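Local coordinates for trypsin-resistant surface T6 protein (Streptococcus pyogenes serotype M6, PDB 4P0D) that probably forms the shaft of the streptococcal pilus as its repeating backbone subunit and is the T6 surface antigen, at residues D6-G17 with R107-Y118; Y24-N32 with N40-L49. The protein carries 1 engineered substitution. All coordinates share one frame; numbering follows the deposited sequence.

Contact 1 (D6-G17 with R107-Y118); sequences DTAQLKITNIEG and RTYNPILLAASY
Leu10 and Leu114 pass alongside each other, head to tail, at the middle of this contact, between two strands that run nearly antiparallel (164°), their axes 7.4 Å apart at the closest point. Leu10 overshoots Leu114: its CD2 comes down on the opposing backbone, 3.5 Å from Ala115 O, beside the small Ala116, whose methyl borders it. The other branch, CD1, lies against Leu114 CB. Leu114 in turn pushes its CD1 to 3.8 Å from Ile12 CG1, wedging beside the isoleucine, while Ile12 meets Ile112 tip to tip, CG2 to CD1 at 3.7 Å. Towards Ala8 and Ala116 the strands draw closer, and these two face each other with methyls alone, small enough to suit the close approach.

Each end of this apolar seam is closed by a tyrosine. Tyr109, with CG anti to its carbonyl carbon (chi1 -82°), reaches across so that OH donates to Glu16 O over 2.6 Å, in the carbonyl plane on a lone pair. Beside it the Glu16 carboxylate stacks over the Arg107 guanidinium, planes 29° apart; OE1 to NH1 is 3.5 Å, a salt bridge of charge alone. The arginine's firmer partner is Asp105, with Ser145 on NH1. At the far end Tyr118 OH donates to Asp6 OD2 (2.8 Å) on the anti side of the carboxylate, and also bonds to Tyr31.

Strand 139-155 borders both strands, parallel to 7-13 and antiparallel to 108-116; 86-91 flanks the first and 94-101 the second. Interlocking aliphatic side chains here pack the core of an Ig-like beta domain.

Contact 2 (Y24-N32 with N40-L49); sequences YKIGEGVYN and NFKYAEGVSL
Val30 and Asn40 are brought side by side by their first torsions: chi1 of 67° places Asn40 CG between its backbone N and carbonyl carbon, so that OD1 turns back over the neighbouring strand, 3.2 Å from Val30 CB, while Val30 holds CG1 anti to N (chi1 -170°) and its CG2 lies against the same oxygen. CG2 also touches Lys42 CB. On this face Glu28 and Lys42 point the same way, long charged chains suited to a face open in part to solvent; the bent lysine brings CE to 3.5 Å from Glu28 OE1, but NZ stays 4.2 Å from that oxygen, too far for a salt bridge.

The backbones join as an antiparallel pair. Glu28 and Lys42 exchange two bonds of 2.7 Å between N and O, and Val30 N gives Asn40 O a shorter one of 2.6 Å. Ala44 N to Ile26 O closes the pairing at the other end. On the opposite face Gly27 and Gly29 suit the aromatic residues across from them: Tyr43 and Phe41 pack against bare CA atoms, Phe41 CD1 lying 3.9 Å from Gly29 CA. With no side chain on Gly27, the Tyr43 ring can lie close against its CA.

Beyond the hairpin a type II turn, Ala44 to Val47, folds Val47 back onto Ile26. That residue and Gly27 form a classic beta bulge opposite Val95 of strand 94-101, and Ile26 also packs on Ile62 and Ile66 of helix 56-68, while strand 75-79 pairs with strand 20-31, Lys25 bonding to Ser75.

Overall arrangement
Both contacts belong to the N-terminal Ig-like domain, their centres about 17 Å apart, and in sequence contact 2 is nested inside the loop closed by contact 1. Contact 1 is mainly core: no backbone-to-backbone hydrogen bond joins its segments; side chains fill the space, polar bonds keep to the ends, and strand 139-155 borders both strands. Contact 2 is a hairpin joined by backbone hydrogen bonds, with a charged, largely solvent-facing side and an aromatic side whose Phe41 is buried against Val95. The two meet where Phe41 CZ packs on Ala116 O and Leu113 CD1 on Ile26 CD1, and Tyr118 OH probably hydrogen-bonds Tyr31 OH. Strand 94-101 lies between them, pairing with both 20-31 and 108-116.

Contact 1 (D6-G17 with R107-Y118)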
loop_
_atom_site.group_PDB
_atom_site.type_symbol
_atom_site.label_atom_id
_atom_site.label_comp_id
_atom_site.label_asym_id
_atom_site.label_seq_id
_atom_site.Cartn_x
_atom_site.Cartn_y
_atom_site.Cartn_z
ATOM N N ASP A 6 41.416 -30.941 -13.856
ATOM C CA ASP A 6 41.117 -29.996 -14.929
ATOM C C ASP A 6 40.116 -28.961 -14.435
ATOM O O ASP A 6 39.130 -29.324 -13.814
ATOM C CB ASP A 6 40.505 -30.701 -16.137
ATOM C CG ASP A 6 41.499 -31.513 -16.907
ATOM O OD1 ASP A 6 42.737 -31.347 -16.696
ATOM O OD2 ASP A 6 41.019 -32.320 -17.736
ATOM N N THR A 7 40.400 -27.692 -14.708
ATOM C CA THR A 7 39.538 -26.570 -14.357
ATOM C C THR A 7 38.811 -26.011 -15.600
ATOM O O THR A 7 39.301 -26.123 -16.720
ATOM C CB THR A 7 40.330 -25.434 -13.669
ATOM O OG1 THR A 7 39.426 -24.560 -12.995
ATOM C CG2 THR A 7 41.159 -24.609 -14.664
ATOM N N ALA A 8 37.617 -25.464 -15.382
ATOM C CA ALA A 8 36.903 -24.686 -16.393
ATOM C C ALA A 8 35.994 -23.692 -15.680
ATOM O O ALA A 8 35.556 -23.946 -14.562
ATOM C CB ALA A 8 36.100 -25.586 -17.316
ATOM N N GLN A 9 35.709 -22.566 -16.326
ATOM C CA GLN A 9 34.944 -21.501 -15.688
ATOM C C GLN A 9 33.441 -21.678 -15.914
ATOM O O GLN A 9 32.976 -21.811 -17.047
ATOM C CB GLN A 9 35.384 -20.133 -16.216
ATOM N N LEU A 10 32.698 -21.661 -14.818
ATOM C CA LEU A 10 31.250 -21.605 -14.861
ATOM C C LEU A 10 30.846 -20.161 -14.547
ATOM O O LEU A 10 31.217 -19.612 -13.512
ATOM C CB LEU A 10 30.640 -22.586 -13.852
ATOM C CG LEU A 10 31.056 -24.037 -14.064
ATOM C CD1 LEU A 10 30.406 -24.932 -13.016
ATOM C CD2 LEU A 10 30.713 -24.496 -15.475
ATOM N N LYS A 11 30.096 -19.559 -15.456
ATOM C CA LYS A 11 29.856 -18.131 -15.422
ATOM C C LYS A 11 28.372 -17.798 -15.534
ATOM O O LYS A 11 27.628 -18.405 -16.304
ATOM C CB LYS A 11 30.650 -17.470 -16.543
ATOM C CG LYS A 11 30.436 -15.971 -16.690
ATOM C CD LYS A 11 31.393 -15.412 -17.732
ATOM C CE LYS A 11 31.182 -13.929 -17.971
ATOM N NZ LYS A 11 32.375 -13.363 -18.665
ATOM N N ILE A 12 27.955 -16.819 -14.750
ATOM C CA ILE A 12 26.602 -16.317 -14.798
ATOM C C ILE A 12 26.673 -14.827 -15.146
ATOM O O ILE A 12 27.429 -14.081 -14.522
ATOM C CB ILE A 12 25.877 -16.516 -13.459
ATOM C CG1 ILE A 12 25.825 -18.011 -13.110
ATOM C CG2 ILE A 12 24.448 -15.977 -13.550
ATOM C CD1 ILE A 12 25.459 -18.299 -11.665
ATOM N N THR A 13 25.933 -14.411 -16.166
ATOM C CA THR A 13 25.805 -12.983 -16.496
ATOM C C THR A 13 24.399 -12.445 -16.188
ATOM O O THR A 13 23.507 -13.199 -15.772
ATOM C CB THR A 13 26.120 -12.715 -17.973
ATOM O OG1 THR A 13 25.217 -13.478 -18.766
ATOM C CG2 THR A 13 27.542 -13.106 -18.298
ATOM N N ASN A 14 24.217 -11.139 -16.380
ATOM C CA ASN A 14 22.936 -10.473 -16.138
ATOM C C ASN A 14 22.478 -10.552 -14.693
ATOM O O ASN A 14 21.281 -10.704 -14.410
ATOM C CB ASN A 14 21.822 -11.001 -17.072
ATOM C CG ASN A 14 20.659 -10.025 -17.196
ATOM O OD1 ASN A 14 20.880 -8.812 -17.249
ATOM N ND2 ASN A 14 19.424 -10.537 -17.221
ATOM N N ILE A 15 23.419 -10.388 -13.768
ATOM C CA ILE A 15 23.116 -10.408 -12.353
ATOM C C ILE A 15 22.804 -8.984 -11.900
ATOM O O ILE A 15 23.684 -8.115 -11.873
ATOM C CB ILE A 15 24.278 -10.989 -11.527
ATOM C CG1 ILE A 15 24.624 -12.392 -12.027
ATOM C CG2 ILE A 15 23.908 -11.049 -10.045
ATOM C CD1 ILE A 15 25.668 -13.121 -11.205
ATOM N N GLU A 16 21.538 -8.749 -11.563
ATOM C CA GLU A 16 21.071 -7.445 -11.136
ATOM C C GLU A 16 20.638 -7.505 -9.684
ATOM O O GLU A 16 20.203 -8.542 -9.191
ATOM C CB GLU A 16 19.884 -7.023 -11.999
ATOM C CG GLU A 16 20.215 -6.668 -13.441
ATOM C CD GLU A 16 18.958 -6.620 -14.315
ATOM O OE1 GLU A 16 18.327 -7.674 -14.584
ATOM O OE2 GLU A 16 18.589 -5.521 -14.724
ATOM N N GLY A 17 20.775 -6.395 -8.982
ATOM C CA GLY A 17 20.238 -6.302 -7.651
ATOM C C GLY A 17 21.094 -6.884 -6.569
ATOM O O GLY A 17 20.674 -6.911 -5.436
ATOM N N ARG A 107 14.175 -8.339 -6.654
ATOM C CA ARG A 107 13.944 -9.227 -7.769
ATOM C C ARG A 107 14.036 -10.688 -7.370
ATOM O O ARG A 107 14.629 -11.053 -6.350
ATOM C CB ARG A 107 14.838 -8.904 -8.973
ATOM C CG ARG A 107 16.292 -9.301 -8.882
ATOM C CD ARG A 107 17.023 -8.837 -10.150
ATOM N NE ARG A 107 16.711 -7.455 -10.459
ATOM C CZ ARG A 107 16.038 -6.996 -11.518
ATOM N NH1 ARG A 107 15.568 -7.779 -12.500
ATOM N NH2 ARG A 107 15.828 -5.697 -11.577
ATOM N N THR A 108 13.418 -11.514 -8.199
ATOM C CA THR A 108 13.384 -12.956 -7.985
ATOM C C THR A 108 13.877 -13.639 -9.250
ATOM O O THR A 108 13.536 -13.221 -10.361
ATOM C CB THR A 108 11.971 -13.457 -7.582
ATOM O OG1 THR A 108 12.005 -14.874 -7.389
ATOM C CG2 THR A 108 10.928 -13.139 -8.623
ATOM N N TYR A 109 14.690 -14.679 -9.059
ATOM C CA TYR A 109 15.457 -15.322 -10.126
ATOM C C TYR A 109 14.994 -16.753 -10.350
ATOM O O TYR A 109 14.580 -17.420 -9.407
ATOM C CB TYR A 109 16.942 -15.399 -9.716
ATOM C CG TYR A 109 17.747 -14.145 -9.940
ATOM C CD1 TYR A 109 18.432 -13.949 -11.131
ATOM C CD2 TYR A 109 17.865 -13.169 -8.950
ATOM C CE1 TYR A 109 19.201 -12.804 -11.341
ATOM C CE2 TYR A 109 18.628 -12.020 -9.162
ATOM C CZ TYR A 109 19.295 -11.853 -10.349
ATOM O OH TYR A 109 20.080 -10.717 -10.562
ATOM N N ASN A 110 15.069 -17.214 -11.599
ATOM C CA ASN A 110 14.935 -18.627 -11.890
ATOM C C ASN A 110 16.230 -19.341 -11.488
ATOM O O ASN A 110 17.299 -18.708 -11.433
ATOM C CB ASN A 110 14.687 -18.889 -13.373
ATOM C CG ASN A 110 13.373 -18.294 -13.894
ATOM O OD1 ASN A 110 12.450 -17.949 -13.146
ATOM N ND2 ASN A 110 13.297 -18.186 -15.201
ATOM N N PRO A 111 16.141 -20.657 -11.236
ATOM C CA PRO A 111 17.328 -21.520 -11.003
ATOM C C PRO A 111 18.195 -21.666 -12.256
ATOM O O PRO A 111 17.695 -21.505 -13.355
ATOM C CB PRO A 111 16.727 -22.873 -10.651
ATOM C CG PRO A 111 15.265 -22.676 -10.500
ATOM C CD PRO A 111 14.885 -21.426 -11.220
ATOM N N ILE A 112 19.474 -21.966 -12.092
ATOM C CA ILE A 112 20.371 -22.167 -13.231
ATOM C C ILE A 112 21.094 -23.500 -13.101
ATOM O O ILE A 112 21.538 -23.873 -12.016
ATOM C CB ILE A 112 21.408 -21.037 -13.380
ATOM C CG1 ILE A 112 20.718 -19.672 -13.452
ATOM C CG2 ILE A 112 22.236 -21.248 -14.650
ATOM C CD1 ILE A 112 21.679 -18.496 -13.389
ATOM N N LEU A 113 21.148 -24.234 -14.212
ATOM C CA LEU A 113 21.967 -25.434 -14.313
ATOM C C LEU A 113 23.277 -25.128 -15.034
ATOM O O LEU A 113 23.274 -24.683 -16.183
ATOM C CB LEU A 113 21.234 -26.530 -15.078
ATOM C CG LEU A 113 22.051 -27.795 -15.359
ATOM C CD1 LEU A 113 22.177 -28.651 -14.116
ATOM C CD2 LEU A 113 21.388 -28.569 -16.490
ATOM N N LEU A 114 24.387 -25.410 -14.363
ATOM C CA LEU A 114 25.702 -25.221 -14.940
ATOM C C LEU A 114 26.495 -26.518 -14.868
ATOM O O LEU A 114 26.417 -27.259 -13.884
ATOM C CB LEU A 114 26.470 -24.125 -14.208
ATOM C CG LEU A 114 25.873 -22.717 -14.337
ATOM C CD1 LEU A 114 26.464 -21.801 -13.281
ATOM C CD2 LEU A 114 26.082 -22.115 -15.720
ATOM N N ALA A 115 27.283 -26.768 -15.894
ATOM C CA ALA A 115 28.099 -27.984 -15.929
ATOM C C ALA A 115 29.434 -27.712 -16.600
ATOM O O ALA A 115 29.475 -26.974 -17.579
ATOM C CB ALA A 115 27.357 -29.083 -16.675
ATOM N N ALA A 116 30.517 -28.285 -16.056
ATOM C CA ALA A 116 31.787 -28.375 -16.781
ATOM C C ALA A 116 31.868 -29.763 -17.407
ATOM O O ALA A 116 31.688 -30.780 -16.715
ATOM C CB ALA A 116 32.964 -28.116 -15.870
ATOM N N SER A 117 32.118 -29.797 -18.717
ATOM C CA SER A 117 31.975 -31.030 -19.519
ATOM C C SER A 117 33.043 -31.207 -20.593
ATOM O O SER A 117 33.460 -30.240 -21.219
ATOM C CB SER A 117 30.612 -31.027 -20.212
ATOM O OG SER A 117 30.482 -32.176 -21.034
ATOM N N TYR A 118 33.451 -32.457 -20.819
ATOM C CA TYR A 118 34.386 -32.789 -21.885
ATOM C C TYR A 118 33.692 -32.971 -23.226
ATOM O O TYR A 118 34.366 -33.165 -24.230
ATOM C CB TYR A 118 35.166 -34.076 -21.554
ATOM C CG TYR A 118 36.073 -33.937 -20.369
ATOM C CD1 TYR A 118 37.217 -33.144 -20.435
ATOM C CD2 TYR A 118 35.806 -34.602 -19.188
ATOM C CE1 TYR A 118 38.067 -33.009 -19.350
ATOM C CE2 TYR A 118 36.644 -34.471 -18.094
ATOM C CZ TYR A 118 37.779 -33.655 -18.184
ATOM O OH TYR A 118 38.609 -33.501 -17.102
#

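Contact 2 (Y24-N32 with N40-L49)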
loop_
_atom_site.group_PDB
_atom_site.type_symbol
_atom_site.label_atom_id
_atom_site.label_comp_id
_atom_site.label_asym_id
_atom_site.label_seq_id
_atom_site.Cartn_x
_atom_site.Cartn_y
_atom_site.Cartn_z
ATOM N N TYR A 24 25.302 -25.482 -5.959
ATOM C CA TYR A 24 25.142 -26.771 -5.286
ATOM C C TYR A 24 25.547 -27.860 -6.232
ATOM O O TYR A 24 24.936 -28.022 -7.286
ATOM C CB TYR A 24 23.688 -26.976 -4.883
ATOM C CG TYR A 24 23.150 -25.892 -3.983
ATOM C CD1 TYR A 24 23.324 -25.960 -2.615
ATOM C CD2 TYR A 24 22.444 -24.802 -4.503
ATOM C CE1 TYR A 24 22.826 -24.980 -1.774
ATOM C CE2 TYR A 24 21.951 -23.812 -3.674
ATOM C CZ TYR A 24 22.140 -23.906 -2.298
ATOM O OH TYR A 24 21.647 -22.924 -1.428
ATOM N N LYS A 25 26.585 -28.609 -5.883
ATOM C CA LYS A 25 27.037 -29.663 -6.773
ATOM C C LYS A 25 26.098 -30.869 -6.692
ATOM O O LYS A 25 25.990 -31.506 -5.641
ATOM C CB LYS A 25 28.464 -30.069 -6.440
ATOM C CG LYS A 25 29.104 -31.008 -7.441
ATOM C CD LYS A 25 30.466 -31.373 -6.865
ATOM C CE LYS A 25 31.428 -31.914 -7.873
ATOM N NZ LYS A 25 32.767 -31.962 -7.211
ATOM N N ILE A 26 25.460 -31.170 -7.817
ATOM C CA ILE A 26 24.511 -32.280 -7.939
ATOM C C ILE A 26 25.027 -33.428 -8.802
ATOM O O ILE A 26 24.385 -34.476 -8.870
ATOM C CB ILE A 26 23.167 -31.805 -8.544
ATOM C CG1 ILE A 26 23.387 -31.096 -9.880
ATOM C CG2 ILE A 26 22.468 -30.883 -7.558
ATOM C CD1 ILE A 26 22.180 -31.119 -10.802
ATOM N N GLY A 27 26.166 -33.225 -9.471
ATOM C CA GLY A 27 26.761 -34.242 -10.358
ATOM C C GLY A 27 28.275 -34.256 -10.199
ATOM O O GLY A 27 28.936 -33.242 -10.471
ATOM N N GLU A 28 28.809 -35.393 -9.731
ATOM C CA GLU A 28 30.254 -35.622 -9.628
ATOM C C GLU A 28 30.762 -36.287 -10.900
ATOM O O GLU A 28 30.184 -37.281 -11.380
ATOM C CB GLU A 28 30.606 -36.537 -8.434
ATOM C CG GLU A 28 30.624 -35.838 -7.089
ATOM C CD GLU A 28 31.087 -36.734 -5.930
ATOM O OE1 GLU A 28 30.997 -37.982 -6.021
ATOM O OE2 GLU A 28 31.529 -36.180 -4.901
ATOM N N GLY A 29 31.849 -35.749 -11.441
ATOM C CA GLY A 29 32.544 -36.400 -12.554
ATOM C C GLY A 29 33.298 -37.627 -12.049
ATOM O O GLY A 29 34.114 -37.521 -11.124
ATOM N N VAL A 30 33.029 -38.789 -12.645
ATOM C CA VAL A 30 33.724 -40.025 -12.260
ATOM C C VAL A 30 34.835 -40.320 -13.251
ATOM O O VAL A 30 34.602 -40.461 -14.450
ATOM C CB VAL A 30 32.777 -41.247 -12.197
ATOM C CG1 VAL A 30 33.482 -42.447 -11.551
ATOM C CG2 VAL A 30 31.525 -40.910 -11.417
ATOM N N TYR A 31 36.052 -40.424 -12.731
ATOM C CA TYR A 31 37.194 -40.780 -13.534
ATOM C C TYR A 31 37.660 -42.197 -13.153
ATOM O O TYR A 31 37.242 -42.742 -12.123
ATOM C CB TYR A 31 38.310 -39.766 -13.287
ATOM C CG TYR A 31 38.011 -38.331 -13.712
ATOM C CD1 TYR A 31 37.215 -37.478 -12.930
ATOM C CD2 TYR A 31 38.564 -37.813 -14.881
ATOM C CE1 TYR A 31 36.964 -36.157 -13.326
ATOM C CE2 TYR A 31 38.329 -36.507 -15.280
ATOM C CZ TYR A 31 37.532 -35.678 -14.516
ATOM O OH TYR A 31 37.338 -34.394 -14.980
ATOM N N ASN A 32 38.509 -42.780 -13.995
ATOM C CA ASN A 32 39.126 -44.094 -13.742
ATOM C C ASN A 32 40.136 -44.114 -12.596
ATOM O O ASN A 32 40.533 -43.066 -12.081
ATOM C CB ASN A 32 39.768 -44.635 -15.024
ATOM C CG ASN A 32 41.042 -43.893 -15.417
ATOM O OD1 ASN A 32 41.419 -42.877 -14.820
ATOM N ND2 ASN A 32 41.723 -44.412 -16.422
ATOM N N ASN A 40 31.931 -41.048 -16.383
ATOM C CA ASN A 40 30.553 -40.560 -16.411
ATOM C C ASN A 40 30.302 -39.598 -15.254
ATOM O O ASN A 40 31.203 -39.310 -14.459
ATOM C CB ASN A 40 29.568 -41.747 -16.334
ATOM C CG ASN A 40 29.624 -42.471 -14.994
ATOM O OD1 ASN A 40 30.522 -42.245 -14.192
ATOM N ND2 ASN A 40 28.652 -43.350 -14.747
ATOM N N PHE A 41 29.064 -39.119 -15.156
ATOM C CA PHE A 41 28.625 -38.353 -13.992
ATOM C C PHE A 41 27.889 -39.210 -12.996
ATOM O O PHE A 41 27.008 -39.957 -13.382
ATOM C CB PHE A 41 27.690 -37.246 -14.432
ATOM C CG PHE A 41 28.381 -36.156 -15.155
ATOM C CD1 PHE A 41 29.278 -35.338 -14.483
ATOM C CD2 PHE A 41 28.153 -35.944 -16.496
ATOM C CE1 PHE A 41 29.936 -34.322 -15.155
ATOM C CE2 PHE A 41 28.805 -34.931 -17.168
ATOM C CZ PHE A 41 29.699 -34.119 -16.493
ATOM N N LYS A 42 28.246 -39.079 -11.720
ATOM C CA LYS A 42 27.442 -39.612 -10.629
ATOM C C LYS A 42 26.597 -38.494 -10.008
ATOM O O LYS A 42 27.133 -37.523 -9.474
ATOM C CB LYS A 42 28.324 -40.239 -9.551
ATOM C CG LYS A 42 27.532 -40.684 -8.323
ATOM C CD LYS A 42 28.302 -41.640 -7.421
ATOM C CE LYS A 42 29.129 -40.926 -6.360
ATOM N NZ LYS A 42 29.056 -41.617 -5.037
ATOM N N TYR A 43 25.283 -38.660 -10.055
ATOM C CA TYR A 43 24.349 -37.649 -9.586
ATOM C C TYR A 43 23.886 -37.951 -8.175
ATOM O O TYR A 43 23.753 -39.109 -7.805
ATOM C CB TYR A 43 23.145 -37.599 -10.519
ATOM C CG TYR A 43 23.488 -37.079 -11.884
ATOM C CD1 TYR A 43 23.748 -35.724 -12.079
ATOM C CD2 TYR A 43 23.556 -37.925 -12.983
ATOM C CE1 TYR A 43 24.063 -35.231 -13.320
ATOM C CE2 TYR A 43 23.871 -37.438 -14.234
ATOM C CZ TYR A 43 24.125 -36.084 -14.397
ATOM O OH TYR A 43 24.441 -35.571 -15.648
ATOM N N ALA A 44 23.615 -36.911 -7.395
ATOM C CA ALA A 44 23.105 -37.082 -6.038
ATOM C C ALA A 44 21.781 -37.859 -6.052
ATOM O O ALA A 44 21.012 -37.772 -7.020
ATOM C CB ALA A 44 22.926 -35.732 -5.363
ATOM N N GLU A 45 21.559 -38.652 -4.999
ATOM C CA GLU A 45 20.353 -39.471 -4.864
ATOM C C GLU A 45 19.174 -38.534 -4.867
ATOM O O GLU A 45 19.190 -37.539 -4.136
ATOM C CB GLU A 45 20.362 -40.262 -3.544
ATOM N N GLY A 46 18.178 -38.843 -5.694
ATOM C CA GLY A 46 16.970 -38.026 -5.826
ATOM C C GLY A 46 16.997 -37.096 -7.031
ATOM O O GLY A 46 15.962 -36.531 -7.418
ATOM N N VAL A 47 18.180 -36.909 -7.619
ATOM C CA VAL A 47 18.302 -36.083 -8.799
ATOM C C VAL A 47 17.834 -36.886 -9.993
ATOM O O VAL A 47 18.301 -37.999 -10.232
ATOM C CB VAL A 47 19.744 -35.589 -9.038
ATOM C CG1 VAL A 47 19.854 -34.872 -10.377
ATOM C CG2 VAL A 47 20.178 -34.669 -7.911
ATOM N N SER A 48 16.911 -36.294 -10.739
ATOM C CA SER A 48 16.407 -36.878 -11.944
ATOM C C SER A 48 16.432 -35.813 -13.025
ATOM O O SER A 48 15.823 -34.748 -12.875
ATOM C CB SER A 48 14.979 -37.383 -11.692
ATOM O OG SER A 48 14.344 -37.775 -12.889
ATOM N N LEU A 49 17.150 -36.085 -14.109
ATOM C CA LEU A 49 17.157 -35.182 -15.259
ATOM C C LEU A 49 17.387 -35.922 -16.556
ATOM O O LEU A 49 17.856 -37.059 -16.561
ATOM C CB LEU A 49 18.205 -34.072 -15.088
ATOM C CG LEU A 49 19.639 -34.455 -14.702
ATOM C CD1 LEU A 49 20.399 -35.076 -15.868
ATOM C CD2 LEU A 49 20.370 -33.222 -14.181
#